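Local coordinates for flavoprotein (Thermotoga maritima, PDB 5V8S) that probably transfers electrons as an oxidoreductase that couples an FMN-binding flavodoxin-like domain to a di-iron site in a metallo-beta-lactamase-like domain, at residues G144-R147 / K152-K155; T167-T170 / I175-S178; K265-V270 / L314-D319; K291-T296 / E400-L405. The protein carries 1 engineered substitution. All blocks are in the same frame, centred on the assembly; numbering follows the deposited sequence.

Contact 1 (G144-R147 / K152-K155); sequences GEER and KKFK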
# COMPACT_ATOMS: atom_id res chain seq x y z
N GLY A 144 -0.17 -38.14 -14.52
CA GLY A 144 0.62 -39.35 -14.62
C GLY A 144 0.82 -39.83 -16.03
O GLY A 144 1.51 -40.84 -16.23
N GLU A 145 0.28 -39.14 -17.02
CA GLU A 145 0.36 -39.60 -18.39
C GLU A 145 1.81 -39.56 -18.86
O GLU A 145 2.56 -38.65 -18.52
CB GLU A 145 -0.50 -38.72 -19.30
CG GLU A 145 -0.41 -39.08 -20.78
CD GLU A 145 -1.48 -38.40 -21.64
OE1 GLU A 145 -2.42 -37.79 -21.09
OE2 GLU A 145 -1.37 -38.48 -22.89
N GLU A 146 2.19 -40.55 -19.65
CA GLU A 146 3.52 -40.62 -20.20
C GLU A 146 3.43 -40.52 -21.70
O GLU A 146 2.50 -41.04 -22.31
CB GLU A 146 4.21 -41.93 -19.79
CG GLU A 146 4.48 -42.05 -18.31
CD GLU A 146 4.95 -43.43 -17.90
OE1 GLU A 146 5.42 -44.18 -18.77
OE2 GLU A 146 4.85 -43.76 -16.70
N ARG A 147 4.39 -39.84 -22.30
CA ARG A 147 4.44 -39.71 -23.74
C ARG A 147 5.85 -39.93 -24.22
O ARG A 147 6.79 -39.37 -23.67
CB ARG A 147 3.93 -38.35 -24.19
CG ARG A 147 2.42 -38.21 -24.05
CD ARG A 147 1.95 -36.85 -24.50
NE ARG A 147 1.78 -36.80 -25.93
CZ ARG A 147 0.65 -37.09 -26.57
NH1 ARG A 147 -0.43 -37.45 -25.89
NH2 ARG A 147 0.60 -37.01 -27.88
N LYS A 152 12.46 -40.72 -25.67
CA LYS A 152 12.45 -40.61 -24.22
C LYS A 152 11.02 -40.57 -23.70
O LYS A 152 10.10 -40.14 -24.39
CB LYS A 152 13.18 -39.33 -23.77
CG LYS A 152 14.61 -39.23 -24.31
CD LYS A 152 15.51 -40.27 -23.68
CE LYS A 152 16.95 -40.06 -24.10
NZ LYS A 152 17.85 -41.02 -23.43
N LYS A 153 10.87 -40.99 -22.45
CA LYS A 153 9.58 -40.97 -21.76
C LYS A 153 9.44 -39.65 -21.00
O LYS A 153 10.22 -39.37 -20.08
CB LYS A 153 9.55 -42.14 -20.79
CG LYS A 153 8.30 -42.29 -19.97
CD LYS A 153 8.45 -43.46 -18.98
CE LYS A 153 8.70 -44.80 -19.67
NZ LYS A 153 7.64 -45.20 -20.66
N PHE A 154 8.46 -38.84 -21.39
CA PHE A 154 8.09 -37.64 -20.64
C PHE A 154 6.87 -37.96 -19.79
O PHE A 154 5.87 -38.45 -20.31
CB PHE A 154 7.72 -36.52 -21.61
CG PHE A 154 8.90 -35.87 -22.29
CD1 PHE A 154 9.57 -36.50 -23.31
CD2 PHE A 154 9.34 -34.60 -21.90
CE1 PHE A 154 10.65 -35.91 -23.94
CE2 PHE A 154 10.40 -33.99 -22.53
CZ PHE A 154 11.07 -34.66 -23.56
N LYS A 155 6.93 -37.69 -18.49
CA LYS A 155 5.84 -37.99 -17.58
C LYS A 155 5.30 -36.68 -17.03
O LYS A 155 6.06 -35.84 -16.57
CB LYS A 155 6.33 -38.87 -16.44
CG LYS A 155 5.24 -39.30 -15.47
CD LYS A 155 5.77 -40.28 -14.43
CE LYS A 155 4.63 -40.93 -13.67
NZ LYS A 155 3.72 -41.72 -14.58
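Lys155 NZ is held by two groups of segment 144-147, away from the hairpin turn: it donates to Gly144 O at 2.9 Å and forms a salt bridge with Glu146 OE2 at 3.2 Å. The setting is an antiparallel beta hairpin, strands 146-149 and 152-158, at the edge of the five-stranded sheet of the metallo-beta-lactamase-like domain. With its CG anti to the backbone N (chi1 -177°), Lys155 runs out extended and bends only at its last torsion, which turns NZ back over the other strand.

Glu146, its non-hydrogen-bonded partner, shares its carboxylate between two lysines. OE2 offers Lys155 its anti lone pair, while Glu146 OE1 is met by Lys153 NZ at 3.1 Å, nearly along the C-O bond. Lys153 folds at chi3 and chi4 to reach it, laying its CD against the same oxygen. The three residues form a salt-bridge network on one face of the hairpin.

Arg147 and Phe154 are the hydrogen-bonded pair on the other face, where the Phe154 ring packs toward Leu59 and strand 168-172. Gly144 and Glu145 both face Phe156, a G1 beta bulge in which Gly144 adopts positive phi. Glu145 OE1 accepts from Lys142 N, and its OE2 meets Arg147 NH1 weakly. The backbone pairing is closed by Arg147 N to Phe154 O at 2.8 Å and Phe154 N to Arg147 O at 2.9 Å.

Contact 2 (T167-T170 / I175-S178); sequences TMVT and ILFS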
# COMPACT_ATOMS: atom_id res chain seq x y z
N THR A 167 -1.42 -25.77 -13.27
CA THR A 167 -0.00 -26.06 -13.07
C THR A 167 0.28 -27.56 -13.09
O THR A 167 -0.44 -28.36 -12.48
CB THR A 167 0.50 -25.40 -11.79
OG1 THR A 167 -0.27 -25.81 -10.65
CG2 THR A 167 0.35 -23.96 -11.89
N MET A 168 1.34 -27.92 -13.81
CA MET A 168 1.85 -29.28 -13.84
C MET A 168 3.37 -29.20 -13.88
O MET A 168 3.96 -28.14 -14.08
CB MET A 168 1.32 -30.03 -15.07
CG MET A 168 1.82 -29.50 -16.38
SD MET A 168 1.31 -30.59 -17.74
CE MET A 168 2.27 -29.90 -19.07
N VAL A 169 4.01 -30.35 -13.69
CA VAL A 169 5.45 -30.45 -13.83
C VAL A 169 5.73 -31.59 -14.81
O VAL A 169 4.94 -32.52 -14.94
CB VAL A 169 6.16 -30.66 -12.47
CG1 VAL A 169 5.91 -29.48 -11.54
CG2 VAL A 169 5.69 -31.93 -11.82
N THR A 170 6.86 -31.48 -15.52
CA THR A 170 7.26 -32.45 -16.53
C THR A 170 8.51 -33.18 -16.03
O THR A 170 9.50 -32.54 -15.67
CB THR A 170 7.56 -31.73 -17.85
OG1 THR A 170 6.37 -31.11 -18.34
CG2 THR A 170 8.07 -32.69 -18.91
N ILE A 175 14.89 -35.67 -14.37
CA ILE A 175 15.00 -34.22 -14.49
C ILE A 175 13.59 -33.65 -14.46
O ILE A 175 12.75 -34.03 -15.28
CB ILE A 175 15.72 -33.85 -15.79
CG1 ILE A 175 17.12 -34.46 -15.79
CG2 ILE A 175 15.75 -32.33 -15.98
CD1 ILE A 175 17.87 -34.28 -17.09
N LEU A 176 13.32 -32.73 -13.54
CA LEU A 176 11.99 -32.17 -13.37
C LEU A 176 11.99 -30.72 -13.87
O LEU A 176 12.71 -29.87 -13.33
CB LEU A 176 11.58 -32.22 -11.90
CG LEU A 176 10.09 -31.98 -11.63
CD1 LEU A 176 9.28 -33.19 -12.02
CD2 LEU A 176 9.86 -31.64 -10.17
N PHE A 177 11.19 -30.46 -14.90
CA PHE A 177 10.95 -29.10 -15.39
C PHE A 177 9.69 -28.62 -14.68
O PHE A 177 8.59 -29.12 -14.94
CB PHE A 177 10.75 -29.10 -16.91
CG PHE A 177 11.92 -29.64 -17.68
CD1 PHE A 177 12.02 -30.99 -17.98
CD2 PHE A 177 12.91 -28.79 -18.15
CE1 PHE A 177 13.09 -31.48 -18.72
CE2 PHE A 177 13.98 -29.27 -18.91
CZ PHE A 177 14.07 -30.62 -19.19
N SER A 178 9.85 -27.69 -13.74
CA SER A 178 8.82 -27.45 -12.75
C SER A 178 8.20 -26.06 -12.82
O SER A 178 7.31 -25.77 -12.03
CB SER A 178 9.38 -27.68 -11.35
OG SER A 178 10.55 -26.92 -11.15
O HOH W 1 4.63 -25.99 -12.46
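Val169 lays its two methyl branches over different residues of the opposite strand. Val169 CG1, anti to the carbonyl carbon (chi1 -61°), rests 3.7 Å from Ser178 CA, while CG2 of the same valine, in the crowded position between N and carbonyl carbon, meets Leu176 CD1 at 3.8 Å. Leu176 comes to this methyl because its chi1 of -166° swings CG beside its own carbonyl carbon, and CD1 bends back toward the neighbouring strand, where it also lies near Thr170 O.

Thr170 and Phe177 face each other on the other side of the sheet as a hydrogen-bonded pair, with Thr170 CB and Phe177 CB 4.2 Å apart. Thr170 N reaches Phe177 O at 3.0 Å in an almost straight bond, and Phe177 N returns one to Thr170 O at 2.8 Å. The Phe177 ring has Thr170 O near its edge and stacks edge-to-face with Tyr55, while Thr170 OG1 is engaged by Asn96. Beyond this pair a water donates to both Met168 O and Ser178 O, bridging the strands. Ser178 OG bonds Val181 O, and the Ser178 side chain lies about 10 Å from the mu-oxo-diiron unit. Such an antiparallel hairpin, leading from strand 175-179 to Asp180 of the di-iron pocket, belongs to the metallo-beta-lactamase fold.

Contact 3 (K265-V270 / L314-D319); sequences KGKVTV and LKDIPD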
# COMPACT_ATOMS: atom_id res chain seq x y z
N LYS A 265 14.57 -20.66 15.87
CA LYS A 265 14.49 -20.36 17.29
C LYS A 265 14.98 -18.95 17.56
O LYS A 265 16.03 -18.54 17.06
CB LYS A 265 15.32 -21.36 18.09
CG LYS A 265 14.46 -22.30 18.89
CD LYS A 265 13.80 -21.58 20.04
CE LYS A 265 12.69 -22.42 20.67
NZ LYS A 265 11.87 -21.62 21.62
N GLY A 266 14.20 -18.22 18.36
CA GLY A 266 14.54 -16.86 18.73
C GLY A 266 13.98 -15.80 17.81
O GLY A 266 13.97 -14.62 18.20
N LYS A 267 13.52 -16.16 16.62
CA LYS A 267 13.07 -15.16 15.65
C LYS A 267 11.64 -14.71 15.97
O LYS A 267 10.71 -15.52 16.02
CB LYS A 267 13.13 -15.71 14.23
CG LYS A 267 12.67 -14.68 13.21
CD LYS A 267 13.02 -15.08 11.78
CE LYS A 267 12.51 -14.07 10.77
NZ LYS A 267 12.85 -14.46 9.37
N VAL A 268 11.47 -13.40 16.14
CA VAL A 268 10.16 -12.78 16.30
C VAL A 268 10.10 -11.62 15.31
O VAL A 268 11.06 -10.86 15.19
CB VAL A 268 9.96 -12.28 17.75
CG1 VAL A 268 8.67 -11.50 17.90
CG2 VAL A 268 9.98 -13.48 18.71
N THR A 269 8.98 -11.50 14.60
CA THR A 269 8.80 -10.37 13.68
C THR A 269 7.82 -9.38 14.29
O THR A 269 6.72 -9.76 14.71
CB THR A 269 8.39 -10.84 12.27
OG1 THR A 269 9.43 -11.66 11.72
CG2 THR A 269 8.22 -9.67 11.33
N VAL A 270 8.24 -8.13 14.36
CA VAL A 270 7.50 -7.05 15.01
C VAL A 270 7.08 -6.08 13.92
O VAL A 270 7.92 -5.56 13.18
CB VAL A 270 8.38 -6.32 16.04
CG1 VAL A 270 7.58 -5.23 16.75
CG2 VAL A 270 8.96 -7.31 17.03
N LEU A 314 6.28 -10.19 4.41
CA LEU A 314 5.74 -11.52 4.18
C LEU A 314 6.84 -12.58 4.19
O LEU A 314 6.65 -13.67 4.73
CB LEU A 314 4.97 -11.52 2.87
CG LEU A 314 3.61 -10.82 2.90
CD1 LEU A 314 3.07 -10.74 1.51
CD2 LEU A 314 2.63 -11.54 3.77
N LYS A 315 8.00 -12.25 3.63
CA LYS A 315 9.12 -13.18 3.59
C LYS A 315 9.54 -13.64 4.97
O LYS A 315 10.04 -14.77 5.13
CB LYS A 315 10.29 -12.49 2.89
CG LYS A 315 11.60 -13.20 2.98
CD LYS A 315 12.73 -12.24 2.65
CE LYS A 315 13.07 -11.35 3.82
NZ LYS A 315 14.27 -10.56 3.49
N ASP A 316 9.39 -12.78 5.97
CA ASP A 316 9.89 -13.09 7.30
C ASP A 316 8.90 -13.85 8.17
O ASP A 316 9.29 -14.32 9.25
CB ASP A 316 10.37 -11.80 7.99
CG ASP A 316 11.82 -11.47 7.62
OD1 ASP A 316 12.65 -12.40 7.62
OD2 ASP A 316 12.13 -10.32 7.28
N ILE A 317 7.66 -14.01 7.74
CA ILE A 317 6.64 -14.67 8.56
C ILE A 317 6.88 -16.17 8.75
O ILE A 317 6.82 -16.66 9.89
CB ILE A 317 5.22 -14.42 8.00
CG1 ILE A 317 4.95 -12.93 7.76
CG2 ILE A 317 4.17 -15.06 8.92
CD1 ILE A 317 4.97 -12.12 8.98
N PRO A 318 7.14 -16.95 7.69
CA PRO A 318 7.14 -18.42 7.86
C PRO A 318 8.05 -18.95 8.94
O PRO A 318 7.65 -19.87 9.67
CB PRO A 318 7.52 -18.95 6.47
CG PRO A 318 7.07 -17.88 5.53
CD PRO A 318 7.36 -16.58 6.28
N ASP A 319 9.27 -18.44 9.06
CA ASP A 319 10.19 -18.96 10.06
C ASP A 319 10.24 -18.13 11.32
O ASP A 319 11.14 -18.31 12.14
CB ASP A 319 11.59 -19.23 9.48
CG ASP A 319 12.31 -17.99 9.04
OD1 ASP A 319 11.68 -16.92 8.93
OD2 ASP A 319 13.53 -18.09 8.81
O HOH W 2 15.24 -16.20 8.35
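Lys267 NZ sits between two aspartates, forming salt bridges to Asp316 OD1 at 2.7 Å and to Asp319 OD1 at 2.8 Å. The lysine leaves strand 267-273 fully extended, with chi1 at -179° and every later torsion near anti, and this straight reach carries the ammonium group across to the end of helix 310-316. Each carboxylate is used differently. Asp316 OD1 is approached on its anti side and Asp319 OD1 on its syn side, both from somewhat out of plane. The Asp316 side chain stands at about a right angle to the lysine, whereas the last methylenes of Lys267 run past Asp319, Lys267 CD coming within 3.6 Å of Asp319 OD1. A water completes the grip, accepting from Lys267 NZ at 3.1 Å and donating to Asp319 OD2 at 2.6 Å.

Further groups hold this first shell. Asp316 OD2 is hydrogen-bonded to Tyr300 OH, which fixes the rotation of that carboxylate while OD1 faces the lysine. Ser320 OG bonds both Asp316 O and Thr269 OG1, so it links the helix end to the strand two residues beyond Lys267. Two negative groups around the ammonium of this buried lysine would be expected to favour its charged state. The salt bridges thus tie the end of helix 310-316 and the loop after it to strand 267-273, which the beta-alpha-beta crossover from strand 296-302 to strand 322-327 passes over, as in flavodoxin-like alpha/beta folds.

Contact 4 (K291-T296 / E400-L405); sequences KEKGFT and EAISLL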
# COMPACT_ATOMS: atom_id res chain seq x y z
N LYS A 291 14.74 -8.67 23.33
CA LYS A 291 16.18 -8.91 23.30
C LYS A 291 16.70 -9.38 24.66
O LYS A 291 17.52 -10.29 24.74
CB LYS A 291 16.91 -7.65 22.87
CG LYS A 291 16.73 -7.25 21.41
CD LYS A 291 17.34 -5.86 21.21
CE LYS A 291 17.60 -5.54 19.76
NZ LYS A 291 17.91 -4.09 19.60
N GLU A 292 16.22 -8.77 25.74
CA GLU A 292 16.68 -9.16 27.07
C GLU A 292 16.31 -10.60 27.37
O GLU A 292 17.02 -11.29 28.11
CB GLU A 292 16.08 -8.21 28.10
CG GLU A 292 16.51 -8.47 29.53
CD GLU A 292 15.91 -7.46 30.51
OE1 GLU A 292 14.98 -6.73 30.11
OE2 GLU A 292 16.39 -7.40 31.66
N LYS A 293 15.22 -11.09 26.79
CA LYS A 293 14.80 -12.47 26.99
C LYS A 293 15.35 -13.44 25.94
O LYS A 293 14.93 -14.60 25.92
CB LYS A 293 13.27 -12.54 27.07
CG LYS A 293 12.73 -11.93 28.35
CD LYS A 293 11.23 -11.78 28.32
CE LYS A 293 10.72 -10.92 29.47
NZ LYS A 293 10.95 -11.55 30.80
N GLY A 294 16.30 -13.02 25.11
CA GLY A 294 17.02 -13.92 24.23
C GLY A 294 16.51 -13.99 22.80
O GLY A 294 17.07 -14.74 21.99
N PHE A 295 15.48 -13.23 22.45
CA PHE A 295 14.95 -13.24 21.10
C PHE A 295 15.75 -12.30 20.20
O PHE A 295 16.43 -11.39 20.67
CB PHE A 295 13.49 -12.80 21.09
CG PHE A 295 12.56 -13.73 21.81
CD1 PHE A 295 12.11 -14.88 21.20
CD2 PHE A 295 12.15 -13.45 23.10
CE1 PHE A 295 11.28 -15.76 21.88
CE2 PHE A 295 11.29 -14.31 23.77
CZ PHE A 295 10.85 -15.47 23.16
N THR A 296 15.64 -12.53 18.89
CA THR A 296 16.28 -11.68 17.88
C THR A 296 15.18 -11.10 16.99
O THR A 296 14.72 -11.77 16.04
CB THR A 296 17.29 -12.46 17.04
OG1 THR A 296 18.28 -13.02 17.91
CG2 THR A 296 18.00 -11.53 16.06
N GLU A 400 5.06 -8.05 31.04
CA GLU A 400 4.15 -9.18 31.23
C GLU A 400 3.83 -9.84 29.90
O GLU A 400 3.77 -11.07 29.80
CB GLU A 400 2.85 -8.73 31.89
CG GLU A 400 2.94 -8.51 33.38
CD GLU A 400 1.64 -7.98 33.98
OE1 GLU A 400 0.71 -7.63 33.21
OE2 GLU A 400 1.57 -7.92 35.23
N ALA A 401 3.60 -9.03 28.86
CA ALA A 401 3.23 -9.60 27.57
C ALA A 401 4.40 -10.38 26.98
O ALA A 401 4.21 -11.49 26.47
CB ALA A 401 2.81 -8.49 26.60
N ILE A 402 5.60 -9.81 27.03
CA ILE A 402 6.76 -10.53 26.50
C ILE A 402 7.02 -11.80 27.31
O ILE A 402 7.37 -12.84 26.74
CB ILE A 402 7.99 -9.60 26.44
CG1 ILE A 402 7.68 -8.31 25.67
CG2 ILE A 402 9.16 -10.34 25.81
CD1 ILE A 402 7.05 -8.49 24.32
N SER A 403 6.85 -11.74 28.63
CA SER A 403 7.01 -12.95 29.45
C SER A 403 5.98 -14.01 29.08
O SER A 403 6.28 -15.21 29.07
CB SER A 403 6.88 -12.61 30.93
OG SER A 403 7.97 -11.81 31.36
N LEU A 404 4.74 -13.60 28.79
CA LEU A 404 3.72 -14.54 28.37
C LEU A 404 4.13 -15.23 27.08
O LEU A 404 3.98 -16.46 26.94
CB LEU A 404 2.40 -13.80 28.18
CG LEU A 404 1.14 -14.62 27.90
CD1 LEU A 404 0.81 -15.48 29.10
CD2 LEU A 404 -0.02 -13.69 27.55
N LEU A 405 4.67 -14.46 26.13
CA LEU A 405 5.15 -15.03 24.88
C LEU A 405 6.29 -16.02 25.11
O LEU A 405 6.33 -17.10 24.51
CB LEU A 405 5.60 -13.90 23.95
CG LEU A 405 6.10 -14.37 22.59
CD1 LEU A 405 4.99 -15.10 21.85
CD2 LEU A 405 6.60 -13.20 21.78
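Lys293 stretches across from the end of helix 278-292 to helix 395-409, its aliphatic part lying over Ile402 and its ammonium group ending at Ser403. These two helices pack side by side in the flavodoxin-like alpha/beta domain, and the lysine is the first residue beyond the helical part of 278-292.

Lys293 and Ile402 cross obliquely, and the touch is between Lys293 CD, a methylene, and the methyl Ile402 CG2, 3.6 Å apart. Ile402 sets CG2 anti to its backbone N, which presents this methyl to the lysine; the isoleucine side chain also packs against Ser289 and Leu290 of the partner helix and against Leu356 of strand 354-360. The lysine chain is extended up to its last torsion, where chi4 of -66° turns NZ aside toward the serine. Ser403 OG points along its own helix and donates to Glu399 O one turn earlier, so that the lysine meets a hydroxyl whose orientation is already set. Glu399 OE2 adds a long, weak ion pair with the same ammonium.

The path of the lysine depends on the helix end. Gly294, with positive phi, is the C-prime residue of a Schellman motif, in which Phe295 N bonds Leu290 O and Gly294 N bonds Lys291 O. The chain then turns so that the ring of Phe295 comes over helix 395-409, against Lys406 and Leu409. Between segments 291-296 and 400-405 the polar link is one hydrogen bond, from Lys293 NZ to Ser403 OG at 3.0 Å.

How the contacts relate
The four contacts fall into two pairs, one in each half of the chain. Contacts 1 and 2 are successive hairpins of one five-stranded sheet, their centres 11 Å apart, joined where Phe154 CD2 packs on Thr170 CG2 at 3.8 Å; contact 1 closes before contact 2 opens. Contacts 3 and 4 lie in the flavodoxin-like half, centres 14 Å apart, and their segments alternate along the chain. They meet where Gly266 O and Thr296 N, 2.8 Å apart, probably hydrogen-bond as the adjacent strands begin. The centres of contacts 2 and 3 are about 30 Å apart, on opposite sides of the chain's centre, consistent with separate di-iron and flavodoxin-like modules.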